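Local coordinates for SAP-like pentraxin (Limulus polyphemus, PDB 3FLP), which is an invertebrate lectin of the pentraxin family that binds two calcium ions per subunit and probably recognises sugars, at residues R45-I50 with N85-C90; T64-Y67 with T73-L76; G137-I142 with D147-G152; Q26-V31 with N192-M197; C37-P42 with A182-I187. All coordinates share one frame; numbering follows the deposited sequence.

Interaction 1: R45-I50 with N85-C90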
# COMPACT_ATOMS: atom_id res chain seq x y z
N ARG A 45 42.50 -32.86 5.94
CA ARG A 45 42.93 -32.87 4.55
C ARG A 45 42.80 -34.22 3.85
O ARG A 45 42.54 -34.26 2.65
CB ARG A 45 44.38 -32.40 4.44
CG ARG A 45 44.59 -30.92 4.67
CD ARG A 45 45.98 -30.49 4.23
NE ARG A 45 46.04 -29.06 3.96
CZ ARG A 45 47.06 -28.45 3.37
NH1 ARG A 45 48.13 -29.14 2.98
NH2 ARG A 45 47.01 -27.14 3.15
N ASN A 46 42.97 -35.31 4.59
CA ASN A 46 42.89 -36.63 3.98
C ASN A 46 41.50 -36.98 3.48
O ASN A 46 40.49 -36.46 3.95
CB ASN A 46 43.42 -37.72 4.92
CG ASN A 46 42.80 -37.66 6.30
OD1 ASN A 46 43.01 -36.71 7.05
ND2 ASN A 46 42.04 -38.69 6.65
N THR A 47 41.48 -37.87 2.49
CA THR A 47 40.25 -38.31 1.86
C THR A 47 39.15 -38.75 2.82
O THR A 47 39.40 -39.48 3.78
CB THR A 47 40.54 -39.46 0.89
OG1 THR A 47 41.61 -39.08 0.02
CG2 THR A 47 39.30 -39.80 0.06
N GLY A 48 37.94 -38.31 2.54
CA GLY A 48 36.79 -38.68 3.34
C GLY A 48 35.59 -38.77 2.43
O GLY A 48 35.49 -38.01 1.47
N TYR A 49 34.69 -39.71 2.69
CA TYR A 49 33.49 -39.86 1.86
C TYR A 49 32.32 -39.18 2.54
O TYR A 49 32.01 -39.45 3.71
CB TYR A 49 33.19 -41.34 1.62
CG TYR A 49 34.25 -41.98 0.76
CD1 TYR A 49 35.49 -42.32 1.29
CD2 TYR A 49 34.05 -42.13 -0.62
CE1 TYR A 49 36.51 -42.80 0.48
CE2 TYR A 49 35.07 -42.60 -1.44
CZ TYR A 49 36.30 -42.94 -0.89
OH TYR A 49 37.31 -43.39 -1.70
N ILE A 50 31.66 -38.29 1.80
CA ILE A 50 30.54 -37.52 2.33
C ILE A 50 29.18 -38.16 2.10
O ILE A 50 28.45 -38.45 3.05
CB ILE A 50 30.55 -36.10 1.72
CG1 ILE A 50 31.88 -35.42 2.03
CG2 ILE A 50 29.39 -35.28 2.26
CD1 ILE A 50 32.09 -34.11 1.33
N ASN A 85 37.68 -44.00 -8.25
CA ASN A 85 37.33 -42.64 -7.88
C ASN A 85 37.84 -41.67 -8.93
O ASN A 85 39.01 -41.71 -9.31
CB ASN A 85 37.92 -42.29 -6.51
CG ASN A 85 37.20 -42.98 -5.37
OD1 ASN A 85 35.98 -42.83 -5.21
ND2 ASN A 85 37.94 -43.74 -4.58
N LYS A 86 36.96 -40.81 -9.42
CA LYS A 86 37.33 -39.81 -10.42
C LYS A 86 37.47 -38.48 -9.69
O LYS A 86 36.54 -38.04 -9.00
CB LYS A 86 36.26 -39.71 -11.51
CG LYS A 86 35.83 -41.05 -12.10
CD LYS A 86 37.00 -41.78 -12.74
CE LYS A 86 36.55 -43.09 -13.38
NZ LYS A 86 37.70 -43.80 -14.02
N TYR A 87 38.63 -37.84 -9.83
CA TYR A 87 38.88 -36.58 -9.17
C TYR A 87 39.02 -35.38 -10.10
O TYR A 87 39.60 -35.49 -11.18
CB TYR A 87 40.15 -36.69 -8.31
CG TYR A 87 39.98 -37.54 -7.07
CD1 TYR A 87 39.26 -37.07 -5.97
CD2 TYR A 87 40.51 -38.83 -7.01
CE1 TYR A 87 39.07 -37.86 -4.84
CE2 TYR A 87 40.32 -39.63 -5.88
CZ TYR A 87 39.60 -39.13 -4.80
OH TYR A 87 39.40 -39.91 -3.68
N ILE A 88 38.48 -34.25 -9.67
CA ILE A 88 38.56 -33.01 -10.41
C ILE A 88 39.03 -31.97 -9.41
O ILE A 88 38.42 -31.80 -8.34
CB ILE A 88 37.20 -32.57 -10.98
CG1 ILE A 88 36.74 -33.58 -12.05
CG2 ILE A 88 37.31 -31.17 -11.57
CD1 ILE A 88 35.41 -33.25 -12.68
N SER A 89 40.13 -31.29 -9.72
CA SER A 89 40.65 -30.29 -8.81
C SER A 89 39.95 -28.94 -8.99
O SER A 89 39.55 -28.57 -10.10
CB SER A 89 42.17 -30.16 -8.94
OG SER A 89 42.55 -29.76 -10.23
N CYS A 90 39.79 -28.24 -7.88
CA CYS A 90 39.14 -26.94 -7.87
C CYS A 90 40.17 -25.85 -7.56
O CYS A 90 40.99 -26.00 -6.64
CB CYS A 90 38.04 -26.90 -6.81
SG CYS A 90 36.54 -27.89 -7.16

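Interaction 2: T64-Y67 with T73-L76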
# COMPACT_ATOMS: atom_id res chain seq x y z
N THR A 64 30.46 -39.67 -3.05
CA THR A 64 31.19 -38.42 -3.21
C THR A 64 32.29 -38.38 -2.16
O THR A 64 32.16 -38.98 -1.09
CB THR A 64 30.28 -37.19 -3.00
OG1 THR A 64 29.74 -37.22 -1.67
CG2 THR A 64 29.14 -37.18 -4.02
N SER A 65 33.36 -37.67 -2.46
CA SER A 65 34.48 -37.57 -1.55
C SER A 65 35.28 -36.32 -1.84
O SER A 65 35.05 -35.63 -2.83
CB SER A 65 35.39 -38.79 -1.71
OG SER A 65 35.86 -38.88 -3.04
N MET A 66 36.25 -36.05 -0.97
CA MET A 66 37.10 -34.88 -1.15
C MET A 66 38.38 -35.09 -0.37
O MET A 66 38.46 -35.97 0.49
CB MET A 66 36.42 -33.62 -0.61
CG MET A 66 36.35 -33.58 0.93
SD MET A 66 36.06 -31.93 1.64
CE MET A 66 37.75 -31.34 1.82
N TYR A 67 39.37 -34.28 -0.69
CA TYR A 67 40.63 -34.28 0.03
C TYR A 67 41.33 -33.01 -0.40
O TYR A 67 40.98 -32.41 -1.42
CB TYR A 67 41.46 -35.54 -0.24
CG TYR A 67 42.11 -35.67 -1.59
CD1 TYR A 67 43.34 -35.07 -1.84
CD2 TYR A 67 41.54 -36.45 -2.58
CE1 TYR A 67 43.99 -35.26 -3.06
CE2 TYR A 67 42.17 -36.64 -3.80
CZ TYR A 67 43.39 -36.04 -4.03
OH TYR A 67 44.02 -36.24 -5.24
N THR A 73 44.99 -27.13 -2.37
CA THR A 73 43.98 -27.22 -3.42
C THR A 73 42.90 -28.26 -3.13
O THR A 73 43.20 -29.37 -2.69
CB THR A 73 44.64 -27.58 -4.78
OG1 THR A 73 45.41 -26.46 -5.23
CG2 THR A 73 43.60 -27.91 -5.82
N LEU A 74 41.65 -27.89 -3.38
CA LEU A 74 40.53 -28.80 -3.16
C LEU A 74 40.37 -29.80 -4.30
O LEU A 74 40.42 -29.42 -5.47
CB LEU A 74 39.22 -28.03 -3.00
CG LEU A 74 37.96 -28.89 -2.87
CD1 LEU A 74 38.01 -29.70 -1.57
CD2 LEU A 74 36.73 -28.00 -2.89
N ASN A 75 40.19 -31.06 -3.95
CA ASN A 75 39.98 -32.11 -4.94
C ASN A 75 38.66 -32.80 -4.62
O ASN A 75 38.45 -33.30 -3.51
CB ASN A 75 41.13 -33.11 -4.92
CG ASN A 75 42.09 -32.91 -6.08
OD1 ASN A 75 42.63 -31.82 -6.28
ND2 ASN A 75 42.30 -33.97 -6.85
N LEU A 76 37.75 -32.82 -5.59
CA LEU A 76 36.45 -33.45 -5.39
C LEU A 76 36.36 -34.73 -6.20
O LEU A 76 36.64 -34.74 -7.40
CB LEU A 76 35.33 -32.48 -5.79
CG LEU A 76 35.28 -31.18 -4.98
CD1 LEU A 76 34.26 -30.23 -5.59
CD2 LEU A 76 34.93 -31.49 -3.52

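Interaction 3: G137-I142 with D147-G152. With CA (calcium ion), chain O; CA (calcium ion), chain P.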
# COMPACT_ATOMS: atom_id res chain seq x y z
N GLY A 137 15.94 -48.26 -4.66
CA GLY A 137 16.16 -48.77 -3.32
C GLY A 137 17.50 -48.45 -2.68
O GLY A 137 17.89 -49.11 -1.72
N GLY A 138 18.19 -47.44 -3.19
CA GLY A 138 19.48 -47.08 -2.63
C GLY A 138 19.38 -46.43 -1.26
O GLY A 138 18.57 -45.53 -1.05
N THR A 139 20.21 -46.90 -0.33
CA THR A 139 20.25 -46.37 1.03
C THR A 139 21.35 -45.32 1.11
O THR A 139 22.49 -45.59 0.72
CB THR A 139 20.57 -47.49 2.07
OG1 THR A 139 19.50 -48.44 2.12
CG2 THR A 139 20.76 -46.91 3.46
N VAL A 140 21.01 -44.14 1.62
CA VAL A 140 21.99 -43.06 1.73
C VAL A 140 22.54 -42.86 3.14
O VAL A 140 21.78 -42.73 4.11
CB VAL A 140 21.40 -41.70 1.27
CG1 VAL A 140 22.42 -40.58 1.50
CG2 VAL A 140 21.02 -41.75 -0.20
N VAL A 141 23.87 -42.85 3.24
CA VAL A 141 24.55 -42.62 4.52
C VAL A 141 25.45 -41.41 4.33
O VAL A 141 26.09 -41.26 3.28
CB VAL A 141 25.43 -43.82 4.94
CG1 VAL A 141 26.44 -43.37 5.98
CG2 VAL A 141 24.56 -44.93 5.54
N ILE A 142 25.50 -40.54 5.33
CA ILE A 142 26.34 -39.35 5.27
C ILE A 142 27.47 -39.44 6.30
O ILE A 142 27.23 -39.77 7.46
CB ILE A 142 25.53 -38.06 5.56
CG1 ILE A 142 24.34 -37.95 4.60
CG2 ILE A 142 26.42 -36.84 5.43
CD1 ILE A 142 24.72 -37.79 3.15
N ASP A 147 29.90 -50.46 3.17
CA ASP A 147 30.42 -51.68 2.54
C ASP A 147 29.28 -52.69 2.62
O ASP A 147 29.37 -53.81 2.12
CB ASP A 147 31.66 -52.20 3.25
CG ASP A 147 32.90 -51.41 2.89
OD1 ASP A 147 32.92 -50.83 1.79
OD2 ASP A 147 33.85 -51.37 3.70
N LYS A 148 28.20 -52.25 3.27
CA LYS A 148 26.98 -53.02 3.43
C LYS A 148 25.90 -51.97 3.68
O LYS A 148 26.21 -50.85 4.10
CB LYS A 148 27.06 -53.99 4.61
CG LYS A 148 27.31 -53.31 5.94
CD LYS A 148 26.82 -54.13 7.12
CE LYS A 148 27.52 -55.47 7.22
NZ LYS A 148 27.13 -56.16 8.49
N ILE A 149 24.65 -52.31 3.42
CA ILE A 149 23.57 -51.35 3.64
C ILE A 149 23.57 -50.80 5.07
O ILE A 149 23.37 -51.53 6.03
CB ILE A 149 22.19 -51.98 3.38
CG1 ILE A 149 22.11 -52.49 1.94
CG2 ILE A 149 21.09 -50.96 3.67
CD1 ILE A 149 22.45 -51.44 0.90
N GLY A 150 23.81 -49.49 5.19
CA GLY A 150 23.82 -48.85 6.49
C GLY A 150 24.95 -49.24 7.43
O GLY A 150 24.87 -48.97 8.63
N GLY A 151 26.00 -49.87 6.91
CA GLY A 151 27.09 -50.28 7.78
C GLY A 151 28.39 -50.64 7.08
O GLY A 151 28.64 -50.23 5.95
N GLY A 152 29.21 -51.43 7.78
CA GLY A 152 30.50 -51.84 7.25
C GLY A 152 31.41 -50.64 7.07
O GLY A 152 32.19 -50.57 6.12
CA CA O . 31.97 -49.54 -0.03
CA CA P . 34.67 -49.25 2.79
O HOH W 1 33.52 -48.65 4.77
O HOH W 2 34.18 -49.71 -0.79
O HOH W 3 36.11 -49.24 0.92

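Interaction 4: Q26-V31 with N192-M197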
# COMPACT_ATOMS: atom_id res chain seq x y z
N GLN A 26 14.26 -43.18 4.13
CA GLN A 26 13.67 -43.61 2.88
C GLN A 26 14.73 -43.87 1.81
O GLN A 26 15.64 -43.05 1.62
CB GLN A 26 12.67 -42.55 2.40
CG GLN A 26 11.90 -42.90 1.13
CD GLN A 26 10.79 -41.90 0.82
OE1 GLN A 26 10.90 -40.72 1.15
NE2 GLN A 26 9.74 -42.36 0.15
N THR A 27 14.63 -45.01 1.14
CA THR A 27 15.58 -45.33 0.08
C THR A 27 15.25 -44.49 -1.14
O THR A 27 14.12 -44.03 -1.31
CB THR A 27 15.54 -46.84 -0.29
OG1 THR A 27 14.24 -47.17 -0.81
CG2 THR A 27 15.83 -47.69 0.92
N LEU A 28 16.24 -44.29 -2.00
CA LEU A 28 16.04 -43.48 -3.19
C LEU A 28 15.35 -44.25 -4.31
O LEU A 28 15.32 -45.49 -4.30
CB LEU A 28 17.40 -42.97 -3.70
CG LEU A 28 18.26 -42.17 -2.72
CD1 LEU A 28 19.50 -41.65 -3.44
CD2 LEU A 28 17.46 -41.02 -2.16
N PRO A 29 14.76 -43.53 -5.27
CA PRO A 29 14.09 -44.20 -6.39
C PRO A 29 15.19 -44.47 -7.40
O PRO A 29 16.34 -44.08 -7.17
CB PRO A 29 13.13 -43.13 -6.89
CG PRO A 29 13.93 -41.86 -6.69
CD PRO A 29 14.53 -42.07 -5.30
N ALA A 30 14.87 -45.15 -8.49
CA ALA A 30 15.87 -45.41 -9.52
C ALA A 30 16.16 -44.04 -10.15
O ALA A 30 15.25 -43.24 -10.34
CB ALA A 30 15.30 -46.35 -10.58
N VAL A 31 17.43 -43.77 -10.46
CA VAL A 31 17.78 -42.48 -11.07
C VAL A 31 18.81 -42.68 -12.17
O VAL A 31 19.63 -43.60 -12.10
CB VAL A 31 18.40 -41.47 -10.05
CG1 VAL A 31 17.42 -41.20 -8.90
CG2 VAL A 31 19.72 -42.01 -9.52
N ASN A 192 14.59 -32.31 -4.95
CA ASN A 192 13.35 -33.09 -5.05
C ASN A 192 13.53 -34.52 -4.55
O ASN A 192 12.55 -35.20 -4.26
CB ASN A 192 12.83 -33.10 -6.51
CG ASN A 192 13.69 -33.95 -7.44
OD1 ASN A 192 14.92 -33.83 -7.48
ND2 ASN A 192 13.04 -34.82 -8.20
N VAL A 193 14.77 -34.99 -4.46
CA VAL A 193 15.04 -36.34 -3.96
C VAL A 193 15.26 -36.23 -2.45
O VAL A 193 14.61 -36.92 -1.67
CB VAL A 193 16.30 -36.92 -4.64
CG1 VAL A 193 16.62 -38.29 -4.08
CG2 VAL A 193 16.08 -37.01 -6.14
N ILE A 194 16.17 -35.35 -2.05
CA ILE A 194 16.45 -35.11 -0.64
C ILE A 194 16.46 -33.61 -0.40
O ILE A 194 17.17 -32.87 -1.08
CB ILE A 194 17.82 -35.67 -0.18
CG1 ILE A 194 17.78 -37.20 -0.11
CG2 ILE A 194 18.19 -35.11 1.19
CD1 ILE A 194 19.09 -37.82 0.34
N SER A 195 15.65 -33.16 0.55
CA SER A 195 15.60 -31.75 0.92
C SER A 195 16.02 -31.71 2.38
O SER A 195 15.38 -32.33 3.23
CB SER A 195 14.18 -31.19 0.75
OG SER A 195 14.13 -29.84 1.18
N TRP A 196 17.10 -30.99 2.67
CA TRP A 196 17.63 -30.90 4.02
C TRP A 196 16.58 -30.65 5.10
O TRP A 196 15.82 -29.68 5.03
CB TRP A 196 18.69 -29.80 4.09
CG TRP A 196 19.50 -29.82 5.36
CD1 TRP A 196 19.79 -28.75 6.17
CD2 TRP A 196 20.21 -30.93 5.92
NE1 TRP A 196 20.63 -29.12 7.18
CE2 TRP A 196 20.91 -30.46 7.05
CE3 TRP A 196 20.32 -32.28 5.57
CZ2 TRP A 196 21.72 -31.29 7.84
CZ3 TRP A 196 21.12 -33.11 6.35
CH2 TRP A 196 21.81 -32.61 7.47
N MET A 197 16.55 -31.53 6.09
CA MET A 197 15.63 -31.44 7.21
C MET A 197 14.15 -31.68 6.86
O MET A 197 13.27 -31.47 7.70
CB MET A 197 15.79 -30.09 7.93
CG MET A 197 17.21 -29.82 8.45
SD MET A 197 17.88 -31.14 9.52
CE MET A 197 16.90 -30.90 11.05

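Interaction 5: C37-P42 with A182-I187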
# COMPACT_ATOMS: atom_id res chain seq x y z
N CYS A 37 24.31 -31.38 -3.65
CA CYS A 37 24.88 -30.10 -3.23
C CYS A 37 24.76 -29.98 -1.71
O CYS A 37 23.79 -30.45 -1.12
CB CYS A 37 24.10 -28.94 -3.85
SG CYS A 37 24.32 -28.35 -5.58
N GLN A 38 25.75 -29.35 -1.08
CA GLN A 38 25.71 -29.13 0.37
C GLN A 38 26.81 -28.19 0.82
O GLN A 38 27.77 -27.94 0.10
CB GLN A 38 25.81 -30.45 1.16
CG GLN A 38 27.22 -30.98 1.38
CD GLN A 38 27.66 -31.93 0.29
OE1 GLN A 38 27.27 -33.10 0.28
NE2 GLN A 38 28.47 -31.44 -0.64
N ARG A 39 26.65 -27.65 2.03
CA ARG A 39 27.65 -26.75 2.59
C ARG A 39 28.48 -27.59 3.57
O ARG A 39 27.92 -28.31 4.40
CB ARG A 39 26.95 -25.59 3.30
CG ARG A 39 26.19 -24.68 2.33
CD ARG A 39 25.16 -23.77 2.99
NE ARG A 39 24.26 -23.23 1.97
CZ ARG A 39 24.61 -22.30 1.08
NH1 ARG A 39 25.84 -21.78 1.10
NH2 ARG A 39 23.76 -21.94 0.13
N ILE A 40 29.80 -27.51 3.45
CA ILE A 40 30.68 -28.28 4.32
C ILE A 40 31.84 -27.48 4.89
O ILE A 40 32.35 -26.54 4.27
CB ILE A 40 31.29 -29.52 3.59
CG1 ILE A 40 32.01 -29.07 2.32
CG2 ILE A 40 30.21 -30.54 3.29
CD1 ILE A 40 32.77 -30.18 1.60
N LYS A 41 32.24 -27.88 6.10
CA LYS A 41 33.37 -27.29 6.81
C LYS A 41 34.22 -28.51 7.16
O LYS A 41 33.95 -29.20 8.13
CB LYS A 41 32.90 -26.58 8.08
CG LYS A 41 34.06 -26.07 8.94
CD LYS A 41 33.60 -25.62 10.30
CE LYS A 41 32.66 -24.42 10.21
NZ LYS A 41 32.35 -23.89 11.57
N PRO A 42 35.25 -28.79 6.36
CA PRO A 42 36.12 -29.95 6.61
C PRO A 42 37.08 -29.79 7.78
O PRO A 42 37.61 -28.71 8.03
CB PRO A 42 36.83 -30.12 5.27
CG PRO A 42 37.01 -28.70 4.82
CD PRO A 42 35.68 -28.06 5.15
N ALA A 182 24.21 -22.34 -4.71
CA ALA A 182 25.25 -21.93 -3.76
C ALA A 182 25.06 -20.57 -3.09
O ALA A 182 25.39 -20.41 -1.92
CB ALA A 182 26.62 -21.98 -4.43
N SER A 183 24.52 -19.60 -3.82
CA SER A 183 24.33 -18.26 -3.27
C SER A 183 23.67 -18.28 -1.90
O SER A 183 22.57 -18.81 -1.74
CB SER A 183 23.50 -17.39 -4.21
OG SER A 183 24.24 -17.07 -5.37
N CYS A 184 24.35 -17.69 -0.93
CA CYS A 184 23.85 -17.63 0.44
C CYS A 184 22.56 -16.82 0.56
O CYS A 184 21.67 -17.20 1.32
CB CYS A 184 24.91 -17.04 1.36
SG CYS A 184 25.96 -18.23 2.27
N ASN A 185 22.47 -15.72 -0.18
CA ASN A 185 21.29 -14.87 -0.13
C ASN A 185 20.37 -15.11 -1.32
O ASN A 185 19.50 -14.29 -1.61
CB ASN A 185 21.68 -13.39 -0.09
CG ASN A 185 22.55 -13.06 1.11
OD1 ASN A 185 22.19 -13.35 2.26
ND2 ASN A 185 23.69 -12.43 0.85
N GLY A 186 20.57 -16.23 -2.00
CA GLY A 186 19.74 -16.56 -3.15
C GLY A 186 18.43 -17.18 -2.74
O GLY A 186 17.97 -16.99 -1.61
N ILE A 187 17.81 -17.93 -3.64
CA ILE A 187 16.53 -18.56 -3.35
C ILE A 187 16.68 -19.79 -2.46
O ILE A 187 15.69 -20.28 -1.91
CB ILE A 187 15.81 -18.97 -4.66
CG1 ILE A 187 16.64 -20.02 -5.40
CG2 ILE A 187 15.62 -17.74 -5.54
CD1 ILE A 187 16.02 -20.46 -6.71

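Interaction 1: R45-I50 with N85-C90
Asn85 ND2 reaches Tyr49 OH at 3.0 Å, but the N-H...O angle of 125° makes this a weak hydrogen bond. It spans one face of the seven-stranded sheet of the pentraxin beta sandwich. Strands 48-55 and 86-90 are not neighbours there: strands 60-68 and 73-80 run between them, and the nearest CA atoms, those of Tyr49 and Asn85, stay 10.8 Å apart. The gap is closed by the side chains alone, mainly by the length of the tyrosine. The two approach from opposite directions, the phenol meeting the amide with their planes 45° apart. Asn85 OD1 lies at the edge of the ring, in its plane, 3.9 Å from Tyr49 CE2. The firmer polar partner of Asn85 is Gln79, whose NE2 hydrogen-bonds OD1 and so limits how the amide can turn toward the phenol.

Tyr49 stands beside the calcium site, its side chain touching Glu145 and Glu157, both calcium ligands, and its backbone hydrogen-bonding Glu157. Two residues along on each strand, Tyr87 reaches back across the intervening strands and meets Thr47 at an oblique angle. Tyr87 also packs edge-to-face with Tyr67, whose side chain lies beside this meeting point and is touched by Thr47. Because Thr47 CG2 stands anti to the backbone N, it is this methyl, not the hydroxyl, that meets Tyr87 OH, at 3.7 Å.

Interaction 2: T64-Y67 with T73-L76
Tyr67 lays its ring flat against Asn75 CB, which sits 3.8 Å from the ring centroid and only 12° off the normal, a CH-pi contact over the middle of the face. The two side chains run side by side in the same direction, as expected of a directly cross-strand pair in the antiparallel beta hairpin of strands 60-68 and 73-80. Tyr67 owes this pose to its first torsion: at chi1 73° CG is set between the backbone N and the carbonyl carbon, which swings the ring over the neighbouring strand. The phenol oxygen beyond is hydrogen-bonded by Lys69 NZ from the turn.

The backbones of the same pair make the two bonds of a hydrogen-bonded antiparallel site. Tyr67 N donates to Asn75 O at 3.1 Å, and Asn75 N returns a bond to Tyr67 O at 3.0 Å. The same Asn75 O also receives a CA-H...O contact from Met66 CA, so two donors converge on it.

Met66 and Leu76 form the adjacent non-hydrogen-bonded pair, their CA atoms 4.5 Å apart, and project from the other face. There Leu76 touches Val102 and His104 of the second sheet, so this side belongs to the interior of the sandwich. Met66 CB rests against Leu76 CD2 at 3.9 Å. The methionine chain then bends at chi3 (-89°) and crosses Leu74 at about a right angle, bringing Met66 CE to 3.8 Å from Leu74 CD1.

Interaction 3: G137-I142 with D147-G152
A methyl group, not a polar donor, occupies the space beside a threonine hydroxyl: Ile149 CG2 lies 3.4 Å from Thr139 OG1, and no hydrogen bond crosses between the segments. The contact sets strand 139-142 against the loop of the pentraxin double-calcium site. Ile149 crosses Thr139 obliquely. Its CG2, anti to the backbone N, is the branch that makes the touch, while Val141 CG2 meets Gly150 CA at 4.1 Å.

The two backbones are coupled through the side chain of Gln146, whose OE1 accepts from Gly150 N and whose NE2 donates to Thr139 O. The loop folds as a type II turn from Lys148 to Gly151, with Gly150 at positive phi. A classic beta bulge places Asp147 and Lys148 both opposite Gly151, and Asp147 N bonds Gly151 O at 3.1 Å.

Asp147 OD1 bridges the two calcium ions, 2.4 Å from that of chain O and 2.6 Å from that of chain P, and Asp147 OD2 binds the chain P ion at 2.4 Å. Glu145 shares both ions; Asp59, Asn60 and Gln146 O complete the protein ligands of the chain O calcium, Glu154 and Glu157 those of chain P. A water on the chain P calcium donates to Gly152 O at 2.7 Å.

Interaction 4: Q26-V31 with N192-M197
Leu28 and Val193 meet methyl to methyl: Leu28 CD2 comes to 3.4 Å from Val193 CG1, tighter than usual for carbon pairs, with the side chains crossing at about a right angle. Val193 CG1 is the branch anti to the backbone N (chi1 177°), and Pro29 CD approaches this methyl more loosely, at 4.5 Å. Leu28 CD2 also touches Ile194 CG1 at 4.3 Å. No hydrogen bond joins the segments.

Both backbones are fixed from outside. Leu28 is tied by main-chain bonds to Gly137 and Gly138, and its side chain packs on Val140. A classic beta bulge sets Val193 and Ile194 both opposite Val168 of strand 161-169, and Ile194 packs on Phe24.

Further out, the loop holding Leu28 lies at a subunit boundary. Gln26 NE2 hydrogen-bonds Thr27 O of a neighbouring subunit, and Thr27 O accepts from Gln26 NE2 of that subunit, a reciprocal pairing consistent with a local two-fold axis. Residues 26-31 carry the chain from strand 21-24 in one sheet to strand 33-42 in the other, while strand 194-195 belongs to the latter's sheet. The apolar contact thus joins this loop to a strand of the second sheet of the pentraxin beta sandwich.

Interaction 5: C37-P42 with A182-I187
Arg39 NH2 donates to Ala182 O at 3.0 Å with an N-H...O angle of 151°, and NH1 adds a weak second bond to the same oxygen at 3.3 Å. Ala182 O thus lies at the edge of the guanidinium, in its plane, between the two terminal nitrogens. From the carbonyl's side the approach is less regular: NH2 stands 56° out of the carbonyl plane, off the lone-pair directions. The strongest polar partner of Arg39 is Asp165, whose OD2 forms a salt bridge with NE and helps fix the rotation of the group.

Ala182 is the last residue of helix 175-182, so the cation meets a carbonyl at the helix's C-terminal end, where the dipole would probably favour it. In this way the single helix of the pentraxin fold is fastened to strand 33-42 of the eight-stranded sheet, with the arginine chain extended from CG to NE to cover the distance.

Beyond the helix, a type I turn from Ser183 to Gly186 carries Cys184 back toward the guanidinium. Cys184 is joined to Cys215 by a disulfide, and Arg39 packs against Cys215 and Met214. Ala182 and Arg39 both touch His101 of strand 100-107. Cys184 SG approaches Arg39 NH1 obliquely, at 3.7 Å.

How the interactions relate
Interactions 1 and 2 are one patch of the seven-stranded sheet: their centres are 3 Å apart, and the hairpin of interaction 2 fills the gap that interaction 1 spans, with Cys90 N 2.8 Å from Leu74 O. Interaction 3 reaches the same sheet, its centre about 19 Å from that of interaction 1; strands 48-55 and 139-142 are neighbours there, and the side chain of Tyr49 is about 7 Å from a bound calcium. Interaction 4 continues from interaction 3, Leu28 N lying 2.8 Å from Gly138 O. Interaction 5 belongs to the opposing sheet and meets the hairpin through the core, Met66 SD approaching Ile40 CD1 at 3.7 Å; it is remote from the calcium site.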